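Local coordinates for protein particle-associated lyase (Acinetobacter bacteriophage AP22, PDB 4Y9V) that probably degrades the capsular polysaccharide of Acinetobacter baumannii as the lyase tailspike with which the phage attacks its host, at residues Thr121-Leu126 / Ile201-Val206; Val153-Asp158 / Gly308-Val313; Tyr169-Phe174 / Ala191-Leu196; Val230-Arg235 / Leu254-Asn259. All coordinates share one frame; numbering follows the deposited sequence. Where two conformers were deposited one is given.

Contact 1: residues Thr121-Leu126 / Ile201-Val206; sequences TQITTL and IVILKV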
# COMPACT_ATOMS: atom_id res chain seq x y z
N THR A 121 26.40 2.26 -27.73
CA THR A 121 27.40 3.07 -28.39
C THR A 121 27.21 4.51 -27.87
O THR A 121 26.09 4.91 -27.63
CB THR A 121 27.38 3.13 -29.92
OG1 THR A 121 26.07 3.58 -30.36
CG2 THR A 121 27.66 1.82 -30.60
N GLN A 122 28.28 5.31 -27.77
CA GLN A 122 28.15 6.74 -27.56
C GLN A 122 27.83 7.40 -28.86
O GLN A 122 28.66 7.41 -29.80
CB GLN A 122 29.39 7.43 -26.98
CG GLN A 122 29.15 8.93 -26.83
CD GLN A 122 30.25 9.71 -26.15
OE1 GLN A 122 31.10 9.13 -25.46
NE2 GLN A 122 30.21 11.02 -26.32
N ILE A 123 26.66 7.93 -28.99
CA ILE A 123 26.24 8.58 -30.22
C ILE A 123 26.46 10.10 -30.21
O ILE A 123 26.70 10.65 -31.27
CB ILE A 123 24.80 8.24 -30.58
CG1 ILE A 123 23.81 8.48 -29.43
CG2 ILE A 123 24.71 6.81 -31.14
CD1 ILE A 123 22.37 8.71 -29.91
N THR A 124 26.41 10.73 -29.04
CA THR A 124 26.52 12.19 -29.03
C THR A 124 26.79 12.67 -27.61
O THR A 124 27.12 11.89 -26.71
CB THR A 124 25.30 12.81 -29.74
OG1 THR A 124 25.52 14.21 -29.95
CG2 THR A 124 24.00 12.65 -28.99
N THR A 125 26.63 13.97 -27.41
CA THR A 125 26.83 14.67 -26.15
C THR A 125 25.63 15.60 -25.94
O THR A 125 24.91 15.97 -26.88
CB THR A 125 28.13 15.44 -26.08
OG1 THR A 125 28.16 16.40 -27.13
CG2 THR A 125 29.34 14.53 -26.12
N LEU A 126 25.45 15.96 -24.65
CA LEU A 126 24.37 16.91 -24.30
C LEU A 126 24.71 18.30 -24.72
O LEU A 126 25.81 18.78 -24.46
CB LEU A 126 24.22 16.84 -22.78
CG LEU A 126 23.13 17.72 -22.19
CD1 LEU A 126 21.75 17.35 -22.72
CD2 LEU A 126 23.19 17.71 -20.67
N ILE A 201 28.86 15.07 -20.08
CA ILE A 201 27.61 14.32 -20.26
C ILE A 201 27.56 13.71 -21.63
O ILE A 201 27.51 14.39 -22.66
CB ILE A 201 26.37 15.21 -20.06
CG1 ILE A 201 26.41 16.07 -18.82
CG2 ILE A 201 25.12 14.32 -20.10
CD1 ILE A 201 26.55 15.30 -17.51
N VAL A 202 27.62 12.38 -21.69
CA VAL A 202 27.57 11.63 -22.92
C VAL A 202 26.15 11.07 -23.08
O VAL A 202 25.42 10.86 -22.11
CB VAL A 202 28.62 10.52 -23.00
CG1 VAL A 202 30.01 11.14 -22.79
CG2 VAL A 202 28.38 9.41 -22.00
N ILE A 203 25.79 10.82 -24.35
CA ILE A 203 24.51 10.23 -24.72
C ILE A 203 24.80 8.89 -25.42
O ILE A 203 25.47 8.87 -26.46
CB ILE A 203 23.70 11.14 -25.64
CG1 ILE A 203 23.50 12.55 -25.07
CG2 ILE A 203 22.37 10.50 -26.00
CD1 ILE A 203 22.73 12.62 -23.75
N LEU A 204 24.33 7.82 -24.82
CA LEU A 204 24.47 6.48 -25.35
C LEU A 204 23.15 6.03 -25.97
O LEU A 204 22.09 6.44 -25.51
CB LEU A 204 24.86 5.46 -24.28
CG LEU A 204 25.92 5.91 -23.27
CD1 LEU A 204 26.16 4.84 -22.22
CD2 LEU A 204 27.23 6.30 -23.97
N LYS A 205 23.23 5.15 -26.96
CA LYS A 205 22.07 4.48 -27.51
C LYS A 205 22.20 3.00 -27.24
O LYS A 205 23.29 2.43 -27.52
CB LYS A 205 21.96 4.76 -29.02
CG LYS A 205 20.78 4.09 -29.67
CD LYS A 205 20.52 4.58 -31.06
CE LYS A 205 19.52 3.70 -31.80
NZ LYS A 205 19.03 4.35 -33.04
N VAL A 206 21.14 2.37 -26.76
CA VAL A 206 21.15 0.95 -26.39
C VAL A 206 20.46 0.12 -27.44
O VAL A 206 19.40 0.46 -27.94
CB VAL A 206 20.46 0.76 -25.02
CG1 VAL A 206 20.53 -0.70 -24.58
CG2 VAL A 206 21.07 1.66 -23.96
O HOH W 1 23.86 1.13 -29.89

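Contact 2: residues Val153-Asp158 / Gly308-Val313; sequences VIYCTD and GDLGCV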
# COMPACT_ATOMS: atom_id res chain seq x y z
N VAL A 153 20.80 6.60 -22.97
CA VAL A 153 21.37 6.78 -21.64
C VAL A 153 22.01 8.16 -21.61
O VAL A 153 22.86 8.49 -22.44
CB VAL A 153 22.44 5.73 -21.32
CG1 VAL A 153 22.83 5.84 -19.84
CG2 VAL A 153 21.98 4.31 -21.67
N ILE A 154 21.61 8.97 -20.62
CA ILE A 154 22.32 10.18 -20.27
C ILE A 154 23.30 9.77 -19.18
O ILE A 154 22.89 9.16 -18.20
CB ILE A 154 21.33 11.24 -19.72
CG1 ILE A 154 20.28 11.61 -20.74
CG2 ILE A 154 22.09 12.48 -19.19
CD1 ILE A 154 19.07 12.36 -20.18
N TYR A 155 24.59 10.07 -19.33
CA TYR A 155 25.57 9.59 -18.35
C TYR A 155 26.69 10.60 -18.19
O TYR A 155 27.27 11.06 -19.17
CB TYR A 155 26.15 8.21 -18.78
CG TYR A 155 27.03 7.57 -17.73
CD1 TYR A 155 26.50 6.95 -16.61
CD2 TYR A 155 28.41 7.61 -17.85
CE1 TYR A 155 27.28 6.37 -15.64
CE2 TYR A 155 29.22 7.01 -16.88
CZ TYR A 155 28.67 6.40 -15.78
OH TYR A 155 29.52 5.83 -14.87
N CYS A 156 26.97 10.92 -16.93
CA CYS A 156 28.12 11.79 -16.60
C CYS A 156 29.32 10.93 -16.25
O CYS A 156 29.28 10.13 -15.33
CB CYS A 156 27.74 12.66 -15.42
SG CYS A 156 29.09 13.78 -14.91
N THR A 157 30.42 11.14 -17.00
CA THR A 157 31.60 10.31 -16.79
C THR A 157 32.45 10.73 -15.61
O THR A 157 33.39 10.01 -15.25
CB THR A 157 32.44 10.27 -18.09
OG1 THR A 157 32.79 11.59 -18.48
CG2 THR A 157 31.68 9.65 -19.25
N ASP A 158 32.14 11.86 -14.98
CA ASP A 158 32.89 12.40 -13.85
C ASP A 158 32.58 11.64 -12.56
O ASP A 158 31.42 11.45 -12.15
CB ASP A 158 32.60 13.88 -13.71
CG ASP A 158 32.84 14.73 -14.95
OD1 ASP A 158 33.89 14.51 -15.58
OD2 ASP A 158 31.99 15.56 -15.40
N GLY A 308 30.43 0.64 -11.97
CA GLY A 308 30.96 1.90 -12.42
C GLY A 308 31.38 1.96 -13.87
O GLY A 308 32.11 2.88 -14.23
N ASP A 309 30.95 1.04 -14.71
CA ASP A 309 31.23 1.17 -16.12
C ASP A 309 30.35 2.25 -16.76
O ASP A 309 29.33 2.67 -16.21
CB ASP A 309 31.03 -0.18 -16.82
CG ASP A 309 32.06 -1.23 -16.49
OD1 ASP A 309 33.01 -0.95 -15.71
OD2 ASP A 309 31.88 -2.37 -17.00
N LEU A 310 30.75 2.66 -17.96
CA LEU A 310 29.96 3.57 -18.77
C LEU A 310 28.51 3.09 -18.84
O LEU A 310 28.25 1.95 -19.19
CB LEU A 310 30.60 3.63 -20.16
CG LEU A 310 29.99 4.62 -21.13
CD1 LEU A 310 30.27 6.03 -20.65
CD2 LEU A 310 30.57 4.45 -22.52
N GLY A 311 27.56 4.00 -18.53
CA GLY A 311 26.15 3.65 -18.55
C GLY A 311 25.58 3.11 -17.25
O GLY A 311 24.37 2.85 -17.19
N CYS A 312 26.42 2.94 -16.23
CA CYS A 312 25.96 2.44 -14.93
C CYS A 312 25.31 3.58 -14.12
O CYS A 312 25.88 4.16 -13.21
CB CYS A 312 27.12 1.80 -14.19
SG CYS A 312 27.61 0.20 -14.91
N VAL A 313 24.07 3.87 -14.49
CA VAL A 313 23.28 4.95 -13.93
C VAL A 313 22.86 4.62 -12.49
O VAL A 313 22.80 3.46 -12.09
CB VAL A 313 22.02 5.18 -14.80
CG1 VAL A 313 22.41 5.68 -16.19
CG2 VAL A 313 21.13 3.96 -14.87
O HOH W 2 28.60 4.66 -12.68

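Contact 3: residues Tyr169-Phe174 / Ala191-Leu196; sequences YRKGEF and AYDNYL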
# COMPACT_ATOMS: atom_id res chain seq x y z
N TYR A 169 29.71 6.40 -8.10
CA TYR A 169 28.34 6.92 -8.01
C TYR A 169 28.26 8.16 -8.90
O TYR A 169 28.37 9.30 -8.45
CB TYR A 169 27.98 7.24 -6.58
CG TYR A 169 27.82 6.08 -5.64
CD1 TYR A 169 27.71 4.75 -6.07
CD2 TYR A 169 27.69 6.31 -4.26
CE1 TYR A 169 27.50 3.70 -5.15
CE2 TYR A 169 27.43 5.31 -3.37
CZ TYR A 169 27.34 4.00 -3.79
OH TYR A 169 27.08 2.95 -2.95
N ARG A 170 28.07 7.90 -10.21
CA ARG A 170 28.01 8.90 -11.25
C ARG A 170 26.57 9.10 -11.66
O ARG A 170 25.73 8.18 -11.61
CB ARG A 170 28.88 8.52 -12.45
CG ARG A 170 30.31 8.20 -12.05
CD ARG A 170 31.29 8.24 -13.23
NE ARG A 170 32.58 7.67 -12.85
CZ ARG A 170 32.83 6.39 -12.75
NH1 ARG A 170 31.94 5.50 -13.18
NH2 ARG A 170 33.95 5.97 -12.20
N LYS A 171 26.23 10.33 -12.07
CA LYS A 171 24.83 10.66 -12.40
C LYS A 171 24.51 10.24 -13.84
O LYS A 171 25.36 10.18 -14.71
CB LYS A 171 24.52 12.12 -12.12
CG LYS A 171 25.24 13.13 -12.97
CD LYS A 171 24.80 14.54 -12.63
CE LYS A 171 25.52 15.59 -13.46
NZ LYS A 171 25.11 16.95 -13.04
N GLY A 172 23.22 9.99 -14.06
CA GLY A 172 22.70 9.63 -15.36
C GLY A 172 21.32 9.03 -15.21
O GLY A 172 20.84 8.85 -14.10
N GLU A 173 20.69 8.71 -16.34
CA GLU A 173 19.40 8.05 -16.33
C GLU A 173 19.10 7.48 -17.72
O GLU A 173 19.73 7.86 -18.70
CB GLU A 173 18.27 9.01 -15.87
CG GLU A 173 18.10 10.25 -16.72
CD GLU A 173 17.33 11.30 -15.92
OE1 GLU A 173 17.95 11.93 -15.00
OE2 GLU A 173 16.11 11.46 -16.12
N PHE A 174 18.12 6.61 -17.77
CA PHE A 174 17.61 6.07 -19.01
C PHE A 174 16.38 6.85 -19.46
O PHE A 174 15.55 7.20 -18.62
CB PHE A 174 17.21 4.61 -18.84
CG PHE A 174 18.32 3.66 -18.43
CD1 PHE A 174 19.65 3.91 -18.72
CD2 PHE A 174 18.00 2.47 -17.77
CE1 PHE A 174 20.65 2.99 -18.36
CE2 PHE A 174 18.99 1.57 -17.40
CZ PHE A 174 20.30 1.84 -17.70
N ALA A 191 13.03 14.69 -16.28
CA ALA A 191 14.39 14.39 -15.85
C ALA A 191 14.44 14.14 -14.34
O ALA A 191 13.84 14.86 -13.55
CB ALA A 191 15.27 15.60 -16.16
N TYR A 192 15.25 13.15 -13.96
CA TYR A 192 15.45 12.83 -12.57
C TYR A 192 16.62 13.57 -11.95
O TYR A 192 16.81 13.50 -10.72
CB TYR A 192 15.64 11.30 -12.36
CG TYR A 192 14.33 10.58 -12.54
CD1 TYR A 192 13.47 10.43 -11.48
CD2 TYR A 192 13.91 10.10 -13.75
CE1 TYR A 192 12.24 9.82 -11.57
CE2 TYR A 192 12.66 9.51 -13.89
CZ TYR A 192 11.84 9.37 -12.80
OH TYR A 192 10.58 8.78 -12.98
N ASP A 193 17.40 14.30 -12.71
CA ASP A 193 18.55 15.02 -12.20
C ASP A 193 18.83 16.21 -13.11
O ASP A 193 18.24 16.37 -14.16
CB ASP A 193 19.76 14.07 -12.07
CG ASP A 193 20.82 14.42 -11.04
OD1 ASP A 193 20.75 15.53 -10.46
OD2 ASP A 193 21.72 13.56 -10.83
N ASN A 194 19.74 17.06 -12.61
CA ASN A 194 20.28 18.16 -13.38
C ASN A 194 21.51 17.68 -14.17
O ASN A 194 22.36 16.97 -13.61
CB ASN A 194 20.77 19.27 -12.44
CG ASN A 194 19.63 19.82 -11.62
OD1 ASN A 194 18.66 20.34 -12.17
ND2 ASN A 194 19.71 19.69 -10.30
N TYR A 195 21.63 18.12 -15.41
CA TYR A 195 22.79 17.82 -16.25
C TYR A 195 23.10 19.07 -17.06
O TYR A 195 22.20 19.63 -17.69
CB TYR A 195 22.55 16.65 -17.21
CG TYR A 195 22.03 15.39 -16.56
CD1 TYR A 195 22.86 14.42 -16.01
CD2 TYR A 195 20.66 15.17 -16.47
CE1 TYR A 195 22.33 13.29 -15.42
CE2 TYR A 195 20.13 14.04 -15.89
CZ TYR A 195 20.98 13.08 -15.36
OH TYR A 195 20.51 11.94 -14.75
N LEU A 196 24.35 19.50 -17.06
CA LEU A 196 24.75 20.73 -17.76
C LEU A 196 25.56 20.44 -19.00
O LEU A 196 26.40 19.53 -19.01
CB LEU A 196 25.59 21.62 -16.84
CG LEU A 196 24.92 21.97 -15.50
CD1 LEU A 196 25.92 22.76 -14.63
CD2 LEU A 196 23.58 22.68 -15.66
O HOH W 3 23.39 16.98 -10.35
O HOH W 4 21.14 11.08 -12.00

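Contact 4: residues Val230-Arg235 / Leu254-Asn259; sequences VIDYAR and LRRCFN. With EDO (1,2-ethanediol), chain H.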
# COMPACT_ATOMS: atom_id res chain seq x y z
N VAL A 230 23.90 -13.18 -15.50
CA VAL A 230 23.73 -11.73 -15.61
C VAL A 230 22.88 -11.48 -16.87
O VAL A 230 23.16 -12.03 -17.93
CB VAL A 230 25.06 -10.98 -15.73
CG1 VAL A 230 24.79 -9.45 -15.73
CG2 VAL A 230 26.02 -11.38 -14.61
N ILE A 231 21.86 -10.61 -16.72
CA ILE A 231 21.12 -10.03 -17.84
C ILE A 231 21.44 -8.54 -17.83
O ILE A 231 21.24 -7.89 -16.80
CB ILE A 231 19.62 -10.29 -17.73
CG1 ILE A 231 19.30 -11.76 -17.70
CG2 ILE A 231 18.87 -9.55 -18.82
CD1 ILE A 231 17.85 -12.09 -17.39
N ASP A 232 21.95 -8.03 -18.96
CA ASP A 232 22.49 -6.68 -19.04
C ASP A 232 21.92 -6.00 -20.28
O ASP A 232 21.87 -6.61 -21.35
CB ASP A 232 24.02 -6.81 -19.10
CG ASP A 232 24.84 -5.57 -18.90
OD1 ASP A 232 24.34 -4.44 -18.98
OD2 ASP A 232 26.09 -5.77 -18.62
N TYR A 233 21.46 -4.75 -20.14
CA TYR A 233 20.94 -3.99 -21.27
C TYR A 233 19.76 -4.74 -21.95
O TYR A 233 19.74 -5.04 -23.14
CB TYR A 233 21.98 -3.57 -22.27
CG TYR A 233 22.75 -2.30 -21.93
CD1 TYR A 233 22.14 -1.18 -21.38
CD2 TYR A 233 24.10 -2.18 -22.27
CE1 TYR A 233 22.85 0.00 -21.15
CE2 TYR A 233 24.80 -1.00 -22.06
CZ TYR A 233 24.18 0.10 -21.49
OH TYR A 233 24.82 1.28 -21.26
N ALA A 234 18.72 -4.97 -21.13
CA ALA A 234 17.45 -5.50 -21.58
C ALA A 234 16.34 -4.59 -21.05
O ALA A 234 16.47 -3.95 -20.00
CB ALA A 234 17.23 -6.93 -21.11
N ARG A 235 15.20 -4.58 -21.77
CA ARG A 235 14.06 -3.76 -21.37
C ARG A 235 12.75 -4.52 -21.55
O ARG A 235 12.62 -5.41 -22.40
CB ARG A 235 14.02 -2.42 -22.10
CG ARG A 235 13.86 -2.42 -23.62
CD ARG A 235 13.57 -1.06 -24.24
NE ARG A 235 13.64 -1.03 -25.70
CZ ARG A 235 13.52 0.01 -26.52
NH1 ARG A 235 13.33 1.18 -26.01
NH2 ARG A 235 13.61 -0.16 -27.84
N LEU A 254 20.74 -8.34 -12.51
CA LEU A 254 20.06 -7.59 -13.57
C LEU A 254 20.81 -6.25 -13.63
O LEU A 254 20.82 -5.54 -12.62
CB LEU A 254 18.60 -7.31 -13.29
CG LEU A 254 17.62 -8.47 -13.17
CD1 LEU A 254 17.90 -9.55 -14.20
CD2 LEU A 254 17.65 -9.13 -11.81
N ARG A 255 21.44 -5.96 -14.77
CA ARG A 255 22.34 -4.82 -14.89
C ARG A 255 21.89 -3.92 -16.03
O ARG A 255 21.67 -4.38 -17.14
CB ARG A 255 23.77 -5.32 -15.14
CG ARG A 255 24.82 -4.23 -15.25
CD ARG A 255 26.20 -4.83 -15.18
NE ARG A 255 27.29 -3.86 -15.18
CZ ARG A 255 28.18 -3.69 -16.15
NH1 ARG A 255 28.02 -4.22 -17.34
NH2 ARG A 255 29.24 -2.93 -15.90
N ARG A 256 21.78 -2.62 -15.77
CA ARG A 256 21.44 -1.68 -16.82
C ARG A 256 20.17 -2.13 -17.57
O ARG A 256 20.09 -2.05 -18.79
CB ARG A 256 22.61 -1.41 -17.78
CG ARG A 256 23.82 -0.78 -17.06
CD ARG A 256 24.99 -0.48 -17.99
NE ARG A 256 25.46 -1.70 -18.66
CZ ARG A 256 26.53 -1.76 -19.40
NH1 ARG A 256 27.34 -0.73 -19.55
NH2 ARG A 256 26.83 -2.90 -20.02
N CYS A 257 19.18 -2.57 -16.80
CA CYS A 257 17.90 -2.99 -17.33
C CYS A 257 16.83 -1.92 -17.02
O CYS A 257 16.96 -1.15 -16.07
CB CYS A 257 17.48 -4.36 -16.84
SG CYS A 257 18.50 -5.72 -17.50
N PHE A 258 15.79 -1.92 -17.85
CA PHE A 258 14.85 -0.80 -17.91
C PHE A 258 13.45 -1.37 -18.09
O PHE A 258 13.17 -1.98 -19.13
CB PHE A 258 15.26 0.08 -19.09
CG PHE A 258 14.58 1.41 -19.31
CD1 PHE A 258 13.91 2.12 -18.32
CD2 PHE A 258 14.69 2.02 -20.55
CE1 PHE A 258 13.40 3.36 -18.58
CE2 PHE A 258 14.20 3.28 -20.81
CZ PHE A 258 13.55 3.96 -19.81
N ASN A 259 12.59 -1.18 -17.11
CA ASN A 259 11.18 -1.68 -17.16
C ASN A 259 11.13 -3.20 -17.11
O ASN A 259 10.99 -3.89 -18.11
CB ASN A 259 10.42 -1.16 -18.37
CG ASN A 259 10.59 0.32 -18.58
OD1 ASN A 259 10.90 0.65 -19.75
ND2 ASN A 259 10.39 1.12 -17.65
C1 EDO H . 11.72 -6.08 -25.44
O1 EDO H . 13.11 -5.97 -25.84
C2 EDO H . 11.28 -7.35 -24.78
O2 EDO H . 12.10 -7.80 -23.69

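Contact 1: residues Thr121-Leu126 / Ile201-Val206
Q122 reaches over V202 and L204, and its atoms can be followed outward. CB lies 3.9 Å from CD2 of L204. With CG anti to the backbone N (chi1 178°), that atom stands 3.7 Å from the carbonyl O of I203. The chain runs on extended, crossing V202 at about a right angle: CD sits 3.6 Å from V202 CB, and OE1 is 3.5 Å from V202 CG1. A long amide suits this exposed position, since its methylenes cover apolar neighbours while its polar end turns back to its own strand. Q122 NE2 donates to T124 O over 3.2 Å. That oxygen also accepts from I203 N, and the two donors come from opposite faces of the carbonyl plane.

The strands 113-125 and 201-207 are antiparallel in a sheet of the Ig-like domain, and here the pairing slips by one residue. I123 and T124 both face I203 in a classic beta bulge: I203 O takes a 2.9 Å bond from I123 N and a weak one, 3.3 Å, from T124 N. At the bulge, I123 sends CG2 and CD1 against CB of K205, whose amine travels on to a salt bridge with D150. On the face of T124 and I203, both buried, the two branched side chains lie side by side, the threonine contributing its methyl CG2. L126 and I201 also lie side by side, with L126 CB 3.8 Å from I201 CG2; F138 touches both L126 and I203. A water donates to K205 O and makes a weak bond with T121 OG1.

Contact 2: residues Val153-Asp158 / Gly308-Val313
The ring of Y155 carries the peptide between L310 and G311 on one face: G311 N stands 3.5 Å above the ring plane, over its centre, and L310 C lies over the same face. G311 CA adds a CH-pi contact, 4.2 Å from the ring centroid and 23° off the normal. At the edge, near the plane, is C312 O, joined there by a water that accepts from Y155 OH at 2.6 Å and donates to C312 O at 2.8 Å. The hydroxyl is also bonded to R170, so a tyrosine brings both a flat surface for backbone and a polar tip for the bridging water. CG of Y155 is anti to the backbone N (chi1 -172°), which starts the side chain out from strand 151-156 toward the loop.

Strand 151-156 of the Ig-like domain here supports a loop of the pectin lyase-like part: a type II beta turn from D309 to C312, closed by C312 N donating to D309 O over 2.9 Å. G311 holds its third position, where the positive phi of 90° favours glycine; a side chain there would collide with the carbonyl oxygen of L310. Beside the turn, L310 folds its branch inward, placing CD1 3.7 Å from Y155 CD2. Beyond G311 the apolar surface continues with V153 CG1 against V313 CG1, 3.7 Å apart, two branched side chains suited to a buried site that F174 also lines. G308, first in its segment, belongs to the glycan pocket, and D309 turns away to form a salt bridge with R255.

Contact 3: residues Tyr169-Phe174 / Ala191-Leu196
K171, just before strand 172-181 of the Ig-like domain, and E173 within it reach to the irregular loop 191-196, with the ring of Y195 touched by both. K171 and Y195 slide past each other in opposite directions, the lysine methylenes passing close to CD1 and CE1. The extended K171 chain, which crosses D193 at about a right angle, carries NZ to N194 O, 2.8 Å away; a lysine fits because its apolar shaft lies against the tyrosine while its charge goes on to a salt bridge with E199.

E173 crosses Y195 obliquely, its carboxylate turned 75° from the ring plane. CG lies between the backbone N and the carbonyl carbon (chi1 59°), and from there the chain extends to two donors. Y195 OH gives its proton to the anti lone pair of OE1 at 2.6 Å, with OE1 in the plane of the ring at its edge. Y192 N meets the syn lone pair of OE2 at 2.9 Å, a fairly straight bond of 163°. A glutamate is therefore well matched to a buried loop that offers a backbone N-H and a phenol together. The ring of Y192, with OE2 near its edge, packs on Y368 of a second subunit.

A water joins G172, D193 and Y195: it accepts from G172 N and donates to Y195 OH and, at 2.8 Å, to D193 OD2.

Contact 4: residues Val230-Arg235 / Leu254-Asn259
Salt bridges tie D232 to both R255 and R256. R256 approaches side-on, NE (3.0 Å) and NH2 (3.1 Å) both bonding D232 OD1, which lies near its guanidinium plane. R255 NH1 takes D232 OD2 at 2.8 Å, and the R255 plane stands 78° from the carboxylate. The aspartate thus answers two neighbouring positive charges, with Y115 as a further partner, and probably offsets their repulsion.

Stacking comes next. The R256 guanidinium lies flat on Y233, centres 3.9 Å apart and planes at 17°, while R255 NH1 sits over its opposite face, offset toward the rim. The bend at chi3 (-59°) places NE over the Y233 ring, and CD adds a CH-pi contact. Y233 OH is held by H120.

Backbone bonds run in parallel register: R255 N to I231 O (2.8 Å), Y233 N to R255 O, and F258 N to A234 O (3.0 Å). Between these, Y233 and R256 share positive phi angles, so both chains make the same kink. A 1,2-ethanediol, probably from the crystallisation liquor, donates from O2 to R235 O at 2.8 Å.

On the face of I231 and L254 the contacts are apolar. I231 CB meets L254 CD1 at 4.0 Å, and C257 SG touches both I231 CG2 and A234 CB, which approach it from the same side.

R255 continues to D307 of the glycan pocket. Parallel strands in register, with matching kinks, are typical of neighbouring coils of the parallel beta-helix found in pectin lyase-like proteins.

Following the chain from the N terminus, contact 1 opens first and closes a loop at 201-206, pairing two strands of the Ig-like domain. Contact 2 opens within that loop but closes far later, at 308-313, so the two cross; it joins the domain to a loop of the beta-helix. Contact 3 is nested inside both, fastening the loop 191-196 to strand 172-181. Contact 4 opens after contacts 1 and 3 have closed and lies wholly within the span of contact 2, linking successive helix coils. Strand 151-156 lies between the strands of contacts 1 and 3, F174 packs against 254-259, and 308-313 touches 254-259 as well, so domain and helix adjoin beside the glycan pocket.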